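Local coordinates for protein fatty acid synthase 1, isoform A (Drosophila melanogaster, PDB 6FN6) that probably builds long-chain saturated fatty acids from acetyl-CoA and malonyl-CoA using NADPH, this part carrying its dehydratase, enoylreductase and ketoreductase domains, at residues T161-W166 with G222-W227; D364-P369 with R385-T390; P689-T694 with G718-A723. One frame throughout, in Å; residues are numbered along the deposited sequence.

The chain illustrates how the bonding in a contact follows from the elements it joins. Interaction 1 is buried and joins two strands of the dehydratase, so backbone hydrogen bonds carry it and side chains add to them. Interaction 3, partly buried with no touching residue exposed, sets one helix across another in the enoylreductase; the backbones are bonded within each helix, and methyl groups and one aromatic face do the joining. Interaction 2, partly buried with an exposed rim, fits a loop against the start of a helix through a few van der Waals touches. The three share no helix or strand; centres of 1 and 2 lie about 80 Å apart, those of 1 and 3 about 51 Å.

Interaction 1: residues T161-W166 with G222-W227; sequences TGKLQW and GLPVQW
Gly222 lays its CA against the carbonyl O of Leu164 where helix 217-220 has ended, and its positive phi (85°) turns the chain into the strand that follows. Leu223 then begins an antiparallel pairing with 161-164. It forms a hydrogen-bonded pair with Leu164: Leu164 N reaches Leu223 O at 2.7 Å, in the plane of that carbonyl, and Leu223 N gives a bond back to Leu164 O. The CA of Lys163 also turns its hydrogen toward Leu223 O. Leu223 CD1 approaches Trp166 CB at 4.2 Å, while the indole of Trp166 leads on to edge-to-face contacts with His206, Trp170 and Phe173.

Pro224 has no N-H to offer, yet the pairing loses nothing, because it stands opposite Lys163 in a non-hydrogen-bonded pair. Its ring carbon CG lies 4.1 Å from CE of the bent lysine chain. At Val225 the bonds resume: Val225 N meets Gly162 O at 2.9 Å from well above the carbonyl plane, and the return bond from Gly162 N to Val225 O is weak. Val225 CG1, between the backbone N and the carbonyl carbon (chi1 60°), rests on Gly162 C at 3.5 Å. Val225 CB packs at 3.6 Å on CD1 of Leu164, the two side chains crossing at about a right angle. Gln226 lies beside Thr161, pointing the same way, and its NE2 gives a weak bond to Thr161 OG1, while its OE1 accepts from Gln120.

Leu164, Leu223 and Val225 pack on helix 170-183, the central helix of the predicted C-terminal hotdog fold, bearing the predicted proton donor Asp175; Thr161, Lys163, Pro224 and Gln226 lie on the other face. Backbone bonds thus hold the strands in register, and the apolar face seats them on that helix.

Interaction 2: residues D364-P369 with R385-T390; sequences DVLKEP and RPDTKT
Val365 and Thr390 make the buried part of this contact, methyl to methyl: Val365 CG2 lies 3.9 Å from Thr390 CG2, with Val365 CG1 slightly farther off. CG2 of Thr390 stands anti to its own backbone N, and OG1 takes the place beside that N (chi1 -56°), which leaves the methyl to face the valine. The carbonyl of Val365 is hydrogen-bonded to the side-chain amide of Asn393, one turn further along the helix that Thr390 helps to begin.

Leu366 follows in a more exposed setting. Its CD2 comes within 3.9 Å of Asp387 OD2, a methyl beside a carboxylate, with the two side chains at about a right angle. Lys367, whose phi is positive (73°), turns its side chain away, and its backbone N passes 4.5 Å from Lys389 CB. Within the loop, Glu368 OE2 accepts a hydrogen bond from Asp364 N at 3.2 Å, through its anti lone pair.

The loop follows strand 359-362 and the helix follows strand 374-380, in a domain whose strand order matches the methyltransferase fold, consistent with the inactive pseudo-methyltransferase of animal fatty acid synthases. The contact rests on van der Waals touches alone, with no hydrogen bond or salt bridge between the segments, and the ammonium groups Lys367 NZ and Lys389 NZ, 6.8 Å apart, would probably repel each other mildly.

Interaction 3: residues P689-T694 with G718-A723; sequences PCVYST and GGVGQA
Ala723 presents its methyl to the Tyr692 ring in a CH-pi contact: CB stands over the centre of one face, 3.7 Å from the centroid and 10° off the ring normal. The tyrosine CG is anti to its carbonyl carbon, beside the backbone N (chi1 -83°), which carries it toward Ala723, and beyond the ring the hydroxyl is hydrogen-bonded to the carbonyl of Val864. An alanine in place of Tyr692 would probably leave the Ala723 methyl without its aromatic cover and the Val864 carbonyl without this partner.

Apolar packing continues from Val691, which divides its branches. CG1 rests on the bare backbone of Gly719, 3.6 Å from its C, whereas CG2 meets Ala723 CB at 3.9 Å. Farther along, Thr694 CG2 approaches Val720 CG1.

The axes of 689-694 and 719-723 approach to 8.6 Å, with 59° between their directions. Gly718, the N-cap of helix 719-731, and Gly721 belong to a GxGxxG sequence after strand 710-713, consistent with the dinucleotide-binding turn of the enoylreductase Rossmann fold. Helix 689-702 also touches strand 652-656, with Pro689, Cys690 and Ser693 against Met656.

Between the two segments themselves no hydrogen bond forms; those of the serine and threonine turn back into their own helix. Ser693 OG and Ser693 N both give to Pro689 O. Thr694 OG1 reaches Cys690 O at 2.7 Å from the face of the carbonyl plane opposite Thr694 N.

Interaction 1: residues T161-W166 with G222-W227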
# COMPACT_ATOMS: atom_id res chain seq x y z
N THR A 161 -5.57 35.07 -2.13
CA THR A 161 -5.19 35.76 -0.90
C THR A 161 -6.45 36.27 -0.21
O THR A 161 -7.50 36.42 -0.84
CB THR A 161 -4.22 36.92 -1.17
OG1 THR A 161 -3.79 37.48 0.07
CG2 THR A 161 -4.89 38.00 -2.01
N GLY A 162 -6.35 36.53 1.09
CA GLY A 162 -7.47 37.03 1.86
C GLY A 162 -7.11 37.28 3.30
O GLY A 162 -5.93 37.31 3.65
N LYS A 163 -8.12 37.45 4.15
CA LYS A 163 -7.90 37.70 5.56
C LYS A 163 -8.90 36.96 6.45
O LYS A 163 -10.07 36.81 6.09
CB LYS A 163 -7.95 39.21 5.84
CG LYS A 163 -6.81 39.99 5.21
CD LYS A 163 -6.16 40.95 6.19
CE LYS A 163 -4.73 41.28 5.77
NZ LYS A 163 -4.66 41.79 4.37
N LEU A 164 -8.42 36.49 7.59
CA LEU A 164 -9.24 35.76 8.55
C LEU A 164 -9.17 36.44 9.91
O LEU A 164 -8.08 36.83 10.36
CB LEU A 164 -8.79 34.31 8.66
CG LEU A 164 -8.41 33.61 7.35
CD1 LEU A 164 -7.78 32.26 7.61
CD2 LEU A 164 -9.63 33.47 6.45
N GLN A 165 -10.30 36.59 10.58
CA GLN A 165 -10.33 37.25 11.88
C GLN A 165 -9.86 36.28 12.97
O GLN A 165 -9.82 35.07 12.76
CB GLN A 165 -11.73 37.78 12.21
CG GLN A 165 -12.81 36.71 12.28
CD GLN A 165 -14.19 37.31 12.51
OE1 GLN A 165 -14.50 38.39 12.02
NE2 GLN A 165 -15.02 36.60 13.27
N TRP A 166 -9.50 36.83 14.12
CA TRP A 166 -9.05 36.03 15.26
C TRP A 166 -9.86 36.37 16.50
O TRP A 166 -9.84 37.51 16.97
CB TRP A 166 -7.56 36.26 15.53
CG TRP A 166 -7.09 35.55 16.76
CD1 TRP A 166 -6.78 36.12 17.96
CD2 TRP A 166 -6.87 34.14 16.91
NE1 TRP A 166 -6.38 35.15 18.85
CE2 TRP A 166 -6.43 33.93 18.23
CE3 TRP A 166 -7.01 33.05 16.06
CZ2 TRP A 166 -6.12 32.66 18.72
CZ3 TRP A 166 -6.71 31.79 16.55
CH2 TRP A 166 -6.27 31.61 17.86
N GLY A 222 -8.21 41.27 10.59
CA GLY A 222 -7.86 39.86 10.52
C GLY A 222 -6.44 39.55 10.09
O GLY A 222 -5.62 40.45 9.89
N LEU A 223 -6.16 38.25 9.94
CA LEU A 223 -4.83 37.77 9.57
C LEU A 223 -4.80 37.34 8.11
O LEU A 223 -5.78 36.80 7.60
CB LEU A 223 -4.43 36.60 10.46
CG LEU A 223 -4.29 36.86 11.96
CD1 LEU A 223 -4.45 35.56 12.74
CD2 LEU A 223 -2.94 37.50 12.28
N PRO A 224 -3.66 37.55 7.42
CA PRO A 224 -3.57 37.12 6.02
C PRO A 224 -3.65 35.61 5.83
O PRO A 224 -3.05 34.86 6.60
CB PRO A 224 -2.18 37.62 5.58
CG PRO A 224 -1.77 38.63 6.59
CD PRO A 224 -2.42 38.22 7.87
N VAL A 225 -4.39 35.17 4.81
CA VAL A 225 -4.44 33.76 4.45
C VAL A 225 -4.01 33.63 2.99
O VAL A 225 -4.37 34.45 2.15
CB VAL A 225 -5.84 33.15 4.69
CG1 VAL A 225 -6.89 33.87 3.85
CG2 VAL A 225 -5.84 31.66 4.39
N GLN A 226 -3.25 32.58 2.69
CA GLN A 226 -2.70 32.37 1.36
C GLN A 226 -3.06 30.99 0.82
O GLN A 226 -3.12 30.02 1.57
CB GLN A 226 -1.18 32.54 1.36
CG GLN A 226 -0.70 33.85 1.95
CD GLN A 226 -1.02 35.04 1.06
OE1 GLN A 226 -1.17 34.89 -0.16
NE2 GLN A 226 -1.14 36.22 1.66
N TRP A 227 -3.32 30.93 -0.48
CA TRP A 227 -3.58 29.66 -1.16
C TRP A 227 -2.66 29.50 -2.36
O TRP A 227 -2.82 30.19 -3.37
CB TRP A 227 -5.04 29.56 -1.58
CG TRP A 227 -5.31 28.50 -2.62
CD1 TRP A 227 -5.83 28.68 -3.86
CD2 TRP A 227 -5.05 27.10 -2.49
NE1 TRP A 227 -5.92 27.48 -4.52
CE2 TRP A 227 -5.45 26.49 -3.70
CE3 TRP A 227 -4.52 26.29 -1.48
CZ2 TRP A 227 -5.33 25.12 -3.92
CZ3 TRP A 227 -4.41 24.93 -1.70
CH2 TRP A 227 -4.81 24.36 -2.91

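Interaction 2: residues D364-P369 with R385-T390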
# COMPACT_ATOMS: atom_id res chain seq x y z
N ASP A 364 -79.98 16.30 10.91
CA ASP A 364 -80.89 16.01 9.81
C ASP A 364 -81.27 17.32 9.13
O ASP A 364 -81.96 18.16 9.71
CB ASP A 364 -82.14 15.28 10.33
CG ASP A 364 -83.02 14.77 9.21
OD1 ASP A 364 -82.60 14.84 8.04
OD2 ASP A 364 -84.13 14.29 9.51
N VAL A 365 -80.82 17.49 7.90
CA VAL A 365 -80.96 18.76 7.19
C VAL A 365 -82.43 19.17 7.05
O VAL A 365 -82.73 20.34 6.83
CB VAL A 365 -80.28 18.69 5.80
CG1 VAL A 365 -80.98 17.67 4.91
CG2 VAL A 365 -80.26 20.06 5.14
N LEU A 366 -83.34 18.22 7.19
CA LEU A 366 -84.76 18.52 7.12
C LEU A 366 -85.24 19.06 8.47
O LEU A 366 -84.93 18.49 9.52
CB LEU A 366 -85.58 17.29 6.71
CG LEU A 366 -85.39 16.80 5.26
CD1 LEU A 366 -84.14 15.95 5.12
CD2 LEU A 366 -86.62 16.04 4.78
N LYS A 367 -85.99 20.16 8.44
CA LYS A 367 -86.55 20.81 9.63
C LYS A 367 -85.58 21.57 10.55
O LYS A 367 -86.04 22.28 11.44
CB LYS A 367 -87.34 19.80 10.49
CG LYS A 367 -88.85 19.91 10.29
CD LYS A 367 -89.55 20.12 11.64
CE LYS A 367 -90.96 20.64 11.46
NZ LYS A 367 -91.63 20.88 12.77
N GLU A 368 -84.27 21.45 10.36
CA GLU A 368 -83.36 22.17 11.25
C GLU A 368 -82.08 22.61 10.53
O GLU A 368 -81.68 22.00 9.54
CB GLU A 368 -82.99 21.31 12.46
CG GLU A 368 -82.01 20.18 12.17
CD GLU A 368 -81.76 19.29 13.37
OE1 GLU A 368 -82.25 19.62 14.47
OE2 GLU A 368 -81.05 18.27 13.23
N PRO A 369 -81.44 23.69 11.03
CA PRO A 369 -80.18 24.20 10.50
C PRO A 369 -78.97 23.33 10.82
O PRO A 369 -78.83 22.88 11.96
CB PRO A 369 -80.04 25.57 11.17
CG PRO A 369 -80.77 25.43 12.45
CD PRO A 369 -81.92 24.51 12.16
N ARG A 385 -84.74 18.28 -5.19
CA ARG A 385 -85.56 17.68 -4.15
C ARG A 385 -87.02 18.14 -4.24
O ARG A 385 -87.29 19.26 -4.68
CB ARG A 385 -85.00 18.03 -2.77
CG ARG A 385 -83.64 17.43 -2.45
CD ARG A 385 -83.77 16.14 -1.65
NE ARG A 385 -84.27 15.03 -2.45
CZ ARG A 385 -84.54 13.82 -1.97
NH1 ARG A 385 -84.36 13.56 -0.68
NH2 ARG A 385 -84.99 12.87 -2.78
N PRO A 386 -87.96 17.27 -3.84
CA PRO A 386 -89.39 17.63 -3.91
C PRO A 386 -89.77 18.68 -2.88
O PRO A 386 -90.60 19.55 -3.16
CB PRO A 386 -90.09 16.30 -3.64
CG PRO A 386 -89.14 15.54 -2.80
CD PRO A 386 -87.76 15.93 -3.27
N ASP A 387 -89.18 18.59 -1.69
CA ASP A 387 -89.45 19.55 -0.62
C ASP A 387 -88.34 20.60 -0.56
O ASP A 387 -87.18 20.32 -0.87
CB ASP A 387 -89.58 18.84 0.72
CG ASP A 387 -88.36 18.00 1.07
OD1 ASP A 387 -87.22 18.49 0.91
OD2 ASP A 387 -88.55 16.84 1.50
N THR A 388 -88.71 21.82 -0.17
CA THR A 388 -87.78 22.93 -0.14
C THR A 388 -87.07 23.01 1.21
O THR A 388 -86.21 23.87 1.43
CB THR A 388 -88.49 24.28 -0.39
OG1 THR A 388 -89.34 24.59 0.72
CG2 THR A 388 -89.33 24.21 -1.66
N LYS A 389 -87.42 22.11 2.12
CA LYS A 389 -86.91 22.15 3.48
C LYS A 389 -85.38 22.04 3.51
O LYS A 389 -84.73 22.68 4.34
CB LYS A 389 -87.55 21.03 4.31
CG LYS A 389 -88.96 21.37 4.76
CD LYS A 389 -89.71 20.15 5.28
CE LYS A 389 -91.11 20.54 5.74
NZ LYS A 389 -91.93 19.36 6.15
N THR A 390 -84.82 21.24 2.62
CA THR A 390 -83.37 21.11 2.52
C THR A 390 -82.75 22.47 2.20
O THR A 390 -81.79 22.89 2.83
CB THR A 390 -82.96 20.09 1.43
OG1 THR A 390 -83.58 18.83 1.70
CG2 THR A 390 -81.45 19.91 1.40

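Interaction 3: residues P689-T694 with G718-A723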
# COMPACT_ATOMS: atom_id res chain seq x y z
N PRO A 689 -17.76 -1.52 -28.07
CA PRO A 689 -16.84 -0.38 -27.92
C PRO A 689 -16.13 -0.26 -26.56
O PRO A 689 -14.91 -0.25 -26.52
CB PRO A 689 -17.75 0.83 -28.13
CG PRO A 689 -18.80 0.34 -29.03
CD PRO A 689 -19.04 -1.10 -28.66
N CYS A 690 -16.89 -0.15 -25.48
CA CYS A 690 -16.30 0.17 -24.18
C CYS A 690 -15.53 -0.99 -23.57
O CYS A 690 -14.36 -0.83 -23.22
CB CYS A 690 -17.39 0.62 -23.21
SG CYS A 690 -17.90 2.33 -23.46
N VAL A 691 -16.18 -2.13 -23.40
CA VAL A 691 -15.57 -3.25 -22.70
C VAL A 691 -14.30 -3.72 -23.42
O VAL A 691 -13.33 -4.10 -22.78
CB VAL A 691 -16.56 -4.43 -22.53
CG1 VAL A 691 -17.69 -4.04 -21.61
CG2 VAL A 691 -17.09 -4.90 -23.89
N TYR A 692 -14.30 -3.66 -24.75
CA TYR A 692 -13.16 -4.14 -25.51
C TYR A 692 -12.06 -3.09 -25.61
O TYR A 692 -10.87 -3.42 -25.59
CB TYR A 692 -13.58 -4.58 -26.91
CG TYR A 692 -14.12 -6.00 -26.93
CD1 TYR A 692 -13.25 -7.08 -26.89
CD2 TYR A 692 -15.48 -6.25 -26.99
CE1 TYR A 692 -13.73 -8.38 -26.90
CE2 TYR A 692 -15.97 -7.54 -27.00
CZ TYR A 692 -15.09 -8.60 -26.96
OH TYR A 692 -15.57 -9.89 -26.98
N SER A 693 -12.44 -1.82 -25.72
CA SER A 693 -11.46 -0.74 -25.66
C SER A 693 -10.75 -0.80 -24.31
O SER A 693 -9.55 -0.54 -24.22
CB SER A 693 -12.13 0.61 -25.86
OG SER A 693 -12.68 0.71 -27.16
N THR A 694 -11.50 -1.14 -23.27
CA THR A 694 -10.95 -1.27 -21.93
C THR A 694 -9.99 -2.46 -21.87
O THR A 694 -8.87 -2.33 -21.37
CB THR A 694 -12.07 -1.47 -20.89
OG1 THR A 694 -12.99 -0.38 -20.97
CG2 THR A 694 -11.49 -1.54 -19.48
N GLY A 718 -18.84 -10.97 -16.48
CA GLY A 718 -19.24 -9.58 -16.55
C GLY A 718 -18.89 -9.00 -17.90
O GLY A 718 -18.27 -9.68 -18.73
N GLY A 719 -19.30 -7.76 -18.14
CA GLY A 719 -19.01 -7.11 -19.40
C GLY A 719 -17.53 -7.11 -19.74
O GLY A 719 -17.12 -7.58 -20.80
N VAL A 720 -16.73 -6.58 -18.82
CA VAL A 720 -15.29 -6.48 -19.01
C VAL A 720 -14.65 -7.86 -18.95
O VAL A 720 -13.72 -8.15 -19.69
CB VAL A 720 -14.66 -5.53 -17.97
CG1 VAL A 720 -13.17 -5.35 -18.24
CG2 VAL A 720 -15.36 -4.19 -17.98
N GLY A 721 -15.14 -8.71 -18.04
CA GLY A 721 -14.62 -10.05 -17.90
C GLY A 721 -14.74 -10.88 -19.17
O GLY A 721 -13.76 -11.43 -19.66
N GLN A 722 -15.97 -10.97 -19.68
CA GLN A 722 -16.23 -11.71 -20.91
C GLN A 722 -15.34 -11.24 -22.05
O GLN A 722 -14.78 -12.05 -22.79
CB GLN A 722 -17.71 -11.57 -21.31
CG GLN A 722 -18.63 -12.51 -20.55
CD GLN A 722 -20.10 -12.22 -20.80
OE1 GLN A 722 -20.61 -12.45 -21.90
NE2 GLN A 722 -20.78 -11.72 -19.79
N ALA A 723 -15.21 -9.93 -22.19
CA ALA A 723 -14.37 -9.36 -23.24
C ALA A 723 -12.91 -9.71 -22.97
O ALA A 723 -12.16 -10.00 -23.90
CB ALA A 723 -14.56 -7.86 -23.32